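Local coordinates for MarR Like Protein, TVG0766549 (Thermoplasma volcanium, PDB 3LFK), which is of unknown function, once reported as a mechanosensitive channel, but has the winged helix-turn-helix fold of MarR-like regulators and may therefore bind DNA, at residues I52-Y55 / R56-E60; V69-N72 / L73-Y76. One frame throughout, in Å; residues are numbered along the deposited sequence.

Contact 1: residues I52-Y55 / R56-E60; sequences IPLY and RIKNE
Arg56 lies across Ile52 where strand 51-53 gives way to helix 54-60, and the contact centres on these two residues and Tyr55. The CD1 methyl of Ile52 sits over one face of the guanidinium, offset toward its rim, and also meets Arg56 CB at 3.6 Å; the two chains cross at about a right angle. Ile52 reaches this far because its CG1 stands opposite the backbone N (chi1 -170°) and the rest of the chain is extended, while its CG2 branch meets Ile57 CD1 at 4.0 Å. Arg56 bends at chi3 (57°), which turns the NE side of the guanidinium toward Glu60 one helical turn later. Arg56 NE gives a nearly straight bond to Glu60 OE2 (2.8 Å) and Arg56 NH2 reaches the syn lone pair of Glu60 OE1 at 3.0 Å, a side-on salt bridge. Two bonds in or close to the guanidinium plane fix the rotation of that group, with the isoleucine methyl against its flat side. The Tyr55 ring packs against the aliphatic part of the same arginine, its CE1 3.5 Å from Arg56 CG, and meets Asn59 ND2 at its edge. Pro53 holds the N-cap position, and its carbonyl O accepts from Arg56 N at 3.1 Å; the first regular turn follows with Lys58 N on Leu54 O. Around this turn, Ile52 pairs through its backbone with Ile90 of strand 87-92 and packs on Phe44 and Leu45 of helix 36-47, Ile57 touches Leu45 and Ile90, and Leu54 faces Leu70 of helix 66-76.

Contact 2: residues V69-N72 / L73-Y76; sequences VLKN and LMDY
Helix 66-76, by its place in the winged helix-turn-helix fold, probably corresponds to the recognition helix, and the C-terminal turns of this helix form the contact. Tyr76 folds back over the turn before it: the carbonyl O of Asn72 lies over one face of the ring, 3.1 Å from Tyr76 CG and offset toward the rim. The same oxygen accepts the backbone N of Tyr76 at 2.9 Å, so it is held by the helical bond while the ring covers it. With chi1 at -61° the ring lies back along the helix, which brings Tyr76 CZ to within 4.0 Å of Asn72 CB. The hydroxyl then reaches Glu38 of helix 36-47, and Lys11 makes a cation-pi contact with the ring.

Asn72 also joins Asp75 through a water. This single water donates to Asn72 OD1 at 2.8 Å and to Asp75 OD2 at a short 2.5 Å, spanning two side-chain oxygens that lie 4.5 Å apart. Asp75 OD2 also accepts from the backbone N of Ala8, a residue of the N-terminal loop. Apolar contact comes from Met74, whose SD passes obliquely beside Leu70 CG at 4.1 Å, while its CG rests against the carbonyl O of Leu70. Asp75 N closes on Lys71 O at 2.9 Å.

Asp75 OD2 thus receives two donors, one from water and one from the main chain, which would be expected to stabilise the ionised carboxylate. Since the water donates a hydrogen bond to each oxygen, it bridges two acceptors and leaves the asparagine and aspartate coupled without touching directly.

How the contacts relate
Contacts 1 and 2 belong to two consecutive helices, 54-60 and 66-76, which probably form the helix-turn-helix unit of the fold, and their centres are about 15 Å apart. They meet directly where Leu54 CD1 packs on Leu70 CD2 at 3.8 Å, a leucine from each helix meeting between them. Both also lean on helix 36-47, contact 1 through Ile52 and Ile57, contact 2 through Val69, Leu73 and Tyr76. Contact 1 lies farther from the centre of the chain and has more exposed residues; its polar chemistry is a direct charge pair. Contact 2 is more buried and relies on a water bridge and an aromatic ring, with partners in the N-terminal loop.

Contact 1: residues I52-Y55 / R56-E60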
ATOM      1  N   ILE A  52      -5.867   9.041  -6.319  1.00 29.92           N
ATOM      2  CA  ILE A  52      -7.318   8.911  -6.548  1.00 28.97           C
ATOM      3  C   ILE A  52      -8.199   9.752  -5.579  1.00 31.20           C
ATOM      4  O   ILE A  52      -7.799  10.040  -4.446  1.00 27.43           O
ATOM      5  CB  ILE A  52      -7.671   7.398  -6.412  1.00 29.49           C
ATOM      6  CG1 ILE A  52      -9.096   7.099  -6.877  1.00 33.32           C
ATOM      7  CG2 ILE A  52      -7.563   6.975  -4.962  1.00 27.76           C
ATOM      8  CD1 ILE A  52      -9.405   5.596  -6.901  1.00 30.08           C
ATOM      9  N   PRO A  53      -9.401  10.182  -6.016  1.00 28.60           N
ATOM     10  CA  PRO A  53     -10.282  10.971  -5.137  1.00 26.28           C
ATOM     11  C   PRO A  53     -10.757  10.156  -3.930  1.00 25.85           C
ATOM     12  O   PRO A  53     -11.007   8.949  -4.043  1.00 24.10           O
ATOM     13  CB  PRO A  53     -11.465  11.320  -6.053  1.00 32.84           C
ATOM     14  CG  PRO A  53     -10.835  11.406  -7.392  1.00 33.31           C
ATOM     15  CD  PRO A  53      -9.910  10.198  -7.404  1.00 30.87           C
ATOM     16  N   LEU A  54     -10.909  10.799  -2.775  1.00 25.77           N
ATOM     17  CA  LEU A  54     -11.356  10.064  -1.601  1.00 24.74           C
ATOM     18  C   LEU A  54     -12.722   9.397  -1.808  1.00 26.77           C
ATOM     19  O   LEU A  54     -12.947   8.283  -1.347  1.00 24.37           O
ATOM     20  CB  LEU A  54     -11.397  10.979  -0.366  1.00 30.43           C
ATOM     21  CG  LEU A  54     -11.923  10.347   0.923  1.00 29.38           C
ATOM     22  CD1 LEU A  54     -10.938   9.299   1.483  1.00 24.30           C
ATOM     23  CD2 LEU A  54     -12.119  11.454   1.942  1.00 33.41           C
ATOM     24  N   TYR A  55     -13.634  10.045  -2.537  1.00 27.44           N
ATOM     25  CA  TYR A  55     -14.939   9.424  -2.710  1.00 25.22           C
ATOM     26  C   TYR A  55     -14.861   8.074  -3.444  1.00 22.80           C
ATOM     27  O   TYR A  55     -15.704   7.213  -3.241  1.00 24.85           O
ATOM     28  CB  TYR A  55     -15.927  10.402  -3.394  1.00 27.76           C
ATOM     29  CG  TYR A  55     -15.756  10.555  -4.876  1.00 27.41           C
ATOM     30  CD1 TYR A  55     -16.205   9.569  -5.753  1.00 26.52           C
ATOM     31  CD2 TYR A  55     -15.102  11.665  -5.406  1.00 32.11           C
ATOM     32  CE1 TYR A  55     -15.997   9.683  -7.124  1.00 32.26           C
ATOM     33  CE2 TYR A  55     -14.889  11.788  -6.769  1.00 36.24           C
ATOM     34  CZ  TYR A  55     -15.337  10.795  -7.621  1.00 35.23           C
ATOM     35  OH  TYR A  55     -15.115  10.917  -8.971  1.00 46.76           O
ATOM     36  N   ARG A  56     -13.854   7.864  -4.287  1.00 22.36           N
ATOM     37  CA  ARG A  56     -13.758   6.568  -4.957  1.00 21.37           C
ATOM     38  C   ARG A  56     -13.359   5.487  -3.953  1.00 25.16           C
ATOM     39  O   ARG A  56     -13.794   4.338  -4.049  1.00 26.42           O
ATOM     40  CB  ARG A  56     -12.756   6.611  -6.116  1.00 21.55           C
ATOM     41  CG  ARG A  56     -13.197   7.530  -7.260  1.00 23.56           C
ATOM     42  CD  ARG A  56     -12.372   7.310  -8.531  1.00 25.60           C
ATOM     43  NE  ARG A  56     -12.428   5.923  -8.971  1.00 23.44           N
ATOM     44  CZ  ARG A  56     -11.634   5.399  -9.901  1.00 22.99           C
ATOM     45  NH1 ARG A  56     -10.721   6.154 -10.499  1.00 24.73           N
ATOM     46  NH2 ARG A  56     -11.721   4.113 -10.204  1.00 26.76           N
ATOM     47  N   ILE A  57     -12.527   5.857  -2.981  1.00 23.95           N
ATOM     48  CA  ILE A  57     -12.112   4.898  -1.968  1.00 24.28           C
ATOM     49  C   ILE A  57     -13.323   4.450  -1.154  1.00 31.55           C
ATOM     50  O   ILE A  57     -13.466   3.277  -0.839  1.00 31.40           O
ATOM     51  CB  ILE A  57     -11.036   5.522  -1.063  1.00 28.34           C
ATOM     52  CG1 ILE A  57      -9.751   5.658  -1.872  1.00 24.05           C
ATOM     53  CG2 ILE A  57     -10.813   4.669   0.197  1.00 31.34           C
ATOM     54  CD1 ILE A  57      -8.707   6.510  -1.202  1.00 27.69           C
ATOM     55  N   LYS A  58     -14.216   5.384  -0.852  1.00 28.80           N
ATOM     56  CA  LYS A  58     -15.407   5.058  -0.083  1.00 31.49           C
ATOM     57  C   LYS A  58     -16.352   4.162  -0.846  1.00 34.10           C
ATOM     58  O   LYS A  58     -16.938   3.235  -0.287  1.00 35.86           O
ATOM     59  CB  LYS A  58     -16.151   6.328   0.299  1.00 31.19           C
ATOM     60  CG  LYS A  58     -15.421   7.208   1.260  1.00 42.89           C
ATOM     61  CD  LYS A  58     -16.350   8.306   1.725  1.00 53.29           C
ATOM     62  CE  LYS A  58     -15.697   9.171   2.769  1.00 59.82           C
ATOM     63  NZ  LYS A  58     -16.676  10.132   3.350  1.00 65.83           N
ATOM     64  N   ASN A  59     -16.496   4.443  -2.132  1.00 27.36           N
ATOM     65  CA  ASN A  59     -17.421   3.697  -2.971  1.00 33.46           C
ATOM     66  C   ASN A  59     -16.951   2.353  -3.492  1.00 34.63           C
ATOM     67  O   ASN A  59     -17.731   1.399  -3.565  1.00 39.04           O
ATOM     68  CB  ASN A  59     -17.818   4.528  -4.215  1.00 30.56           C
ATOM     69  CG  ASN A  59     -18.503   5.848  -3.877  1.00 33.82           C
ATOM     70  OD1 ASN A  59     -19.001   6.054  -2.770  1.00 35.98           O
ATOM     71  ND2 ASN A  59     -18.541   6.751  -4.859  1.00 33.82           N
ATOM     72  N   GLU A  60     -15.668   2.269  -3.819  1.00 26.68           N
ATOM     73  CA  GLU A  60     -15.153   1.107  -4.513  1.00 23.76           C
ATOM     74  C   GLU A  60     -14.320   0.005  -3.866  1.00 24.85           C
ATOM     75  O   GLU A  60     -14.052  -1.008  -4.511  1.00 28.67           O
ATOM     76  CB  GLU A  60     -14.380   1.638  -5.718  1.00 22.71           C
ATOM     77  CG  GLU A  60     -15.168   2.615  -6.590  1.00 26.91           C
ATOM     78  CD  GLU A  60     -14.305   3.324  -7.618  1.00 22.47           C
ATOM     79  OE1 GLU A  60     -13.358   2.705  -8.146  1.00 25.81           O
ATOM     80  OE2 GLU A  60     -14.585   4.504  -7.915  1.00 27.16           O
TER

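Contact 2: residues V69-N72 / L73-Y76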
ATOM      1  N   VAL A  69      -8.965   2.585   7.635  1.00 17.95           N
ATOM      2  CA  VAL A  69      -7.883   1.821   7.009  1.00 16.37           C
ATOM      3  C   VAL A  69      -6.873   2.798   6.374  1.00 16.40           C
ATOM      4  O   VAL A  69      -5.647   2.649   6.530  1.00 17.56           O
ATOM      5  CB  VAL A  69      -8.427   0.866   5.918  1.00 16.99           C
ATOM      6  CG1 VAL A  69      -7.286   0.009   5.366  1.00 17.43           C
ATOM      7  CG2 VAL A  69      -9.486  -0.066   6.506  1.00 19.85           C
ATOM      8  N   LEU A  70      -7.390   3.798   5.675  1.00 16.42           N
ATOM      9  CA  LEU A  70      -6.535   4.802   5.028  1.00 16.20           C
ATOM     10  C   LEU A  70      -5.697   5.554   6.070  1.00 17.59           C
ATOM     11  O   LEU A  70      -4.515   5.794   5.829  1.00 15.96           O
ATOM     12  CB  LEU A  70      -7.394   5.799   4.239  1.00 18.09           C
ATOM     13  CG  LEU A  70      -6.626   6.936   3.544  1.00 18.95           C
ATOM     14  CD1 LEU A  70      -5.556   6.392   2.586  1.00 23.15           C
ATOM     15  CD2 LEU A  70      -7.631   7.817   2.778  1.00 22.27           C
ATOM     16  N   LYS A  71      -6.299   5.936   7.201  1.00 17.76           N
ATOM     17  CA  LYS A  71      -5.542   6.653   8.223  1.00 16.50           C
ATOM     18  C   LYS A  71      -4.370   5.821   8.705  1.00 18.73           C
ATOM     19  O   LYS A  71      -3.325   6.362   9.001  1.00 17.53           O
ATOM     20  CB  LYS A  71      -6.418   7.057   9.403  1.00 20.10           C
ATOM     21  CG  LYS A  71      -7.300   8.249   9.063  1.00 23.22           C
ATOM     22  CD  LYS A  71      -8.165   8.642  10.266  1.00 30.75           C
ATOM     23  CE  LYS A  71      -9.559   9.025   9.837  1.00 43.38           C
ATOM     24  NZ  LYS A  71     -10.420   9.338  11.012  1.00 45.05           N
ATOM     25  N   ASN A  72      -4.545   4.505   8.799  1.00 16.06           N
ATOM     26  CA  ASN A  72      -3.399   3.672   9.183  1.00 15.68           C
ATOM     27  C   ASN A  72      -2.299   3.751   8.110  1.00 14.90           C
ATOM     28  O   ASN A  72      -1.119   3.878   8.433  1.00 16.16           O
ATOM     29  CB  ASN A  72      -3.838   2.213   9.401  1.00 16.63           C
ATOM     30  CG  ASN A  72      -4.455   2.016  10.758  1.00 23.82           C
ATOM     31  OD1 ASN A  72      -3.862   2.396  11.766  1.00 28.62           O
ATOM     32  ND2 ASN A  72      -5.637   1.423  10.804  1.00 27.14           N
ATOM     33  N   LEU A  73      -2.668   3.677   6.830  1.00 15.53           N
ATOM     34  CA  LEU A  73      -1.664   3.768   5.771  1.00 15.38           C
ATOM     35  C   LEU A  73      -0.959   5.105   5.816  1.00 14.89           C
ATOM     36  O   LEU A  73       0.231   5.175   5.501  1.00 16.44           O
ATOM     37  CB  LEU A  73      -2.285   3.560   4.387  1.00 14.64           C
ATOM     38  CG  LEU A  73      -2.902   2.179   4.180  1.00 16.59           C
ATOM     39  CD1 LEU A  73      -3.432   2.133   2.761  1.00 16.50           C
ATOM     40  CD2 LEU A  73      -1.892   1.067   4.390  1.00 17.56           C
ATOM     41  N   MET A  74      -1.687   6.159   6.191  1.00 14.08           N
ATOM     42  CA  MET A  74      -1.058   7.479   6.307  1.00 15.36           C
ATOM     43  C   MET A  74      -0.097   7.517   7.497  1.00 14.58           C
ATOM     44  O   MET A  74       1.022   8.048   7.366  1.00 15.65           O
ATOM     45  CB  MET A  74      -2.136   8.551   6.423  1.00 15.27           C
ATOM     46  CG  MET A  74      -2.946   8.618   5.155  1.00 15.04           C
ATOM     47  SD  MET A  74      -4.372   9.803   5.348  1.00 24.46           S
ATOM     48  CE  MET A  74      -5.071   9.346   6.655  1.00 31.56           C
ATOM     49  N   ASP A  75      -0.528   6.973   8.628  1.00 16.83           N
ATOM     50  CA  ASP A  75       0.310   6.937   9.821  1.00 15.72           C
ATOM     51  C   ASP A  75       1.582   6.107   9.534  1.00 16.73           C
ATOM     52  O   ASP A  75       2.649   6.426  10.019  1.00 17.90           O
ATOM     53  CB  ASP A  75      -0.423   6.289  10.986  1.00 18.48           C
ATOM     54  CG  ASP A  75      -1.565   7.131  11.521  1.00 17.63           C
ATOM     55  OD1 ASP A  75      -1.720   8.308  11.118  1.00 21.06           O
ATOM     56  OD2 ASP A  75      -2.320   6.583  12.349  1.00 22.69           O
ATOM     57  N   TYR A  76       1.464   5.052   8.720  1.00 15.67           N
ATOM     58  CA  TYR A  76       2.645   4.228   8.410  1.00 15.10           C
ATOM     59  C   TYR A  76       3.641   4.936   7.506  1.00 14.73           C
ATOM     60  O   TYR A  76       4.788   4.509   7.383  1.00 17.71           O
ATOM     61  CB  TYR A  76       2.250   2.934   7.659  1.00 15.27           C
ATOM     62  CG  TYR A  76       1.334   1.999   8.385  1.00 14.39           C
ATOM     63  CD1 TYR A  76       1.294   1.928   9.759  1.00 14.28           C
ATOM     64  CD2 TYR A  76       0.508   1.137   7.654  1.00 16.64           C
ATOM     65  CE1 TYR A  76       0.464   1.032  10.413  1.00 16.42           C
ATOM     66  CE2 TYR A  76      -0.320   0.233   8.282  1.00 16.53           C
ATOM     67  CZ  TYR A  76      -0.352   0.173   9.658  1.00 17.07           C
ATOM     68  OH  TYR A  76      -1.170  -0.728  10.291  1.00 21.33           O
TER
HETATM   69  O   HOH W   1      -4.266   5.010  12.700  1.00 43.95           O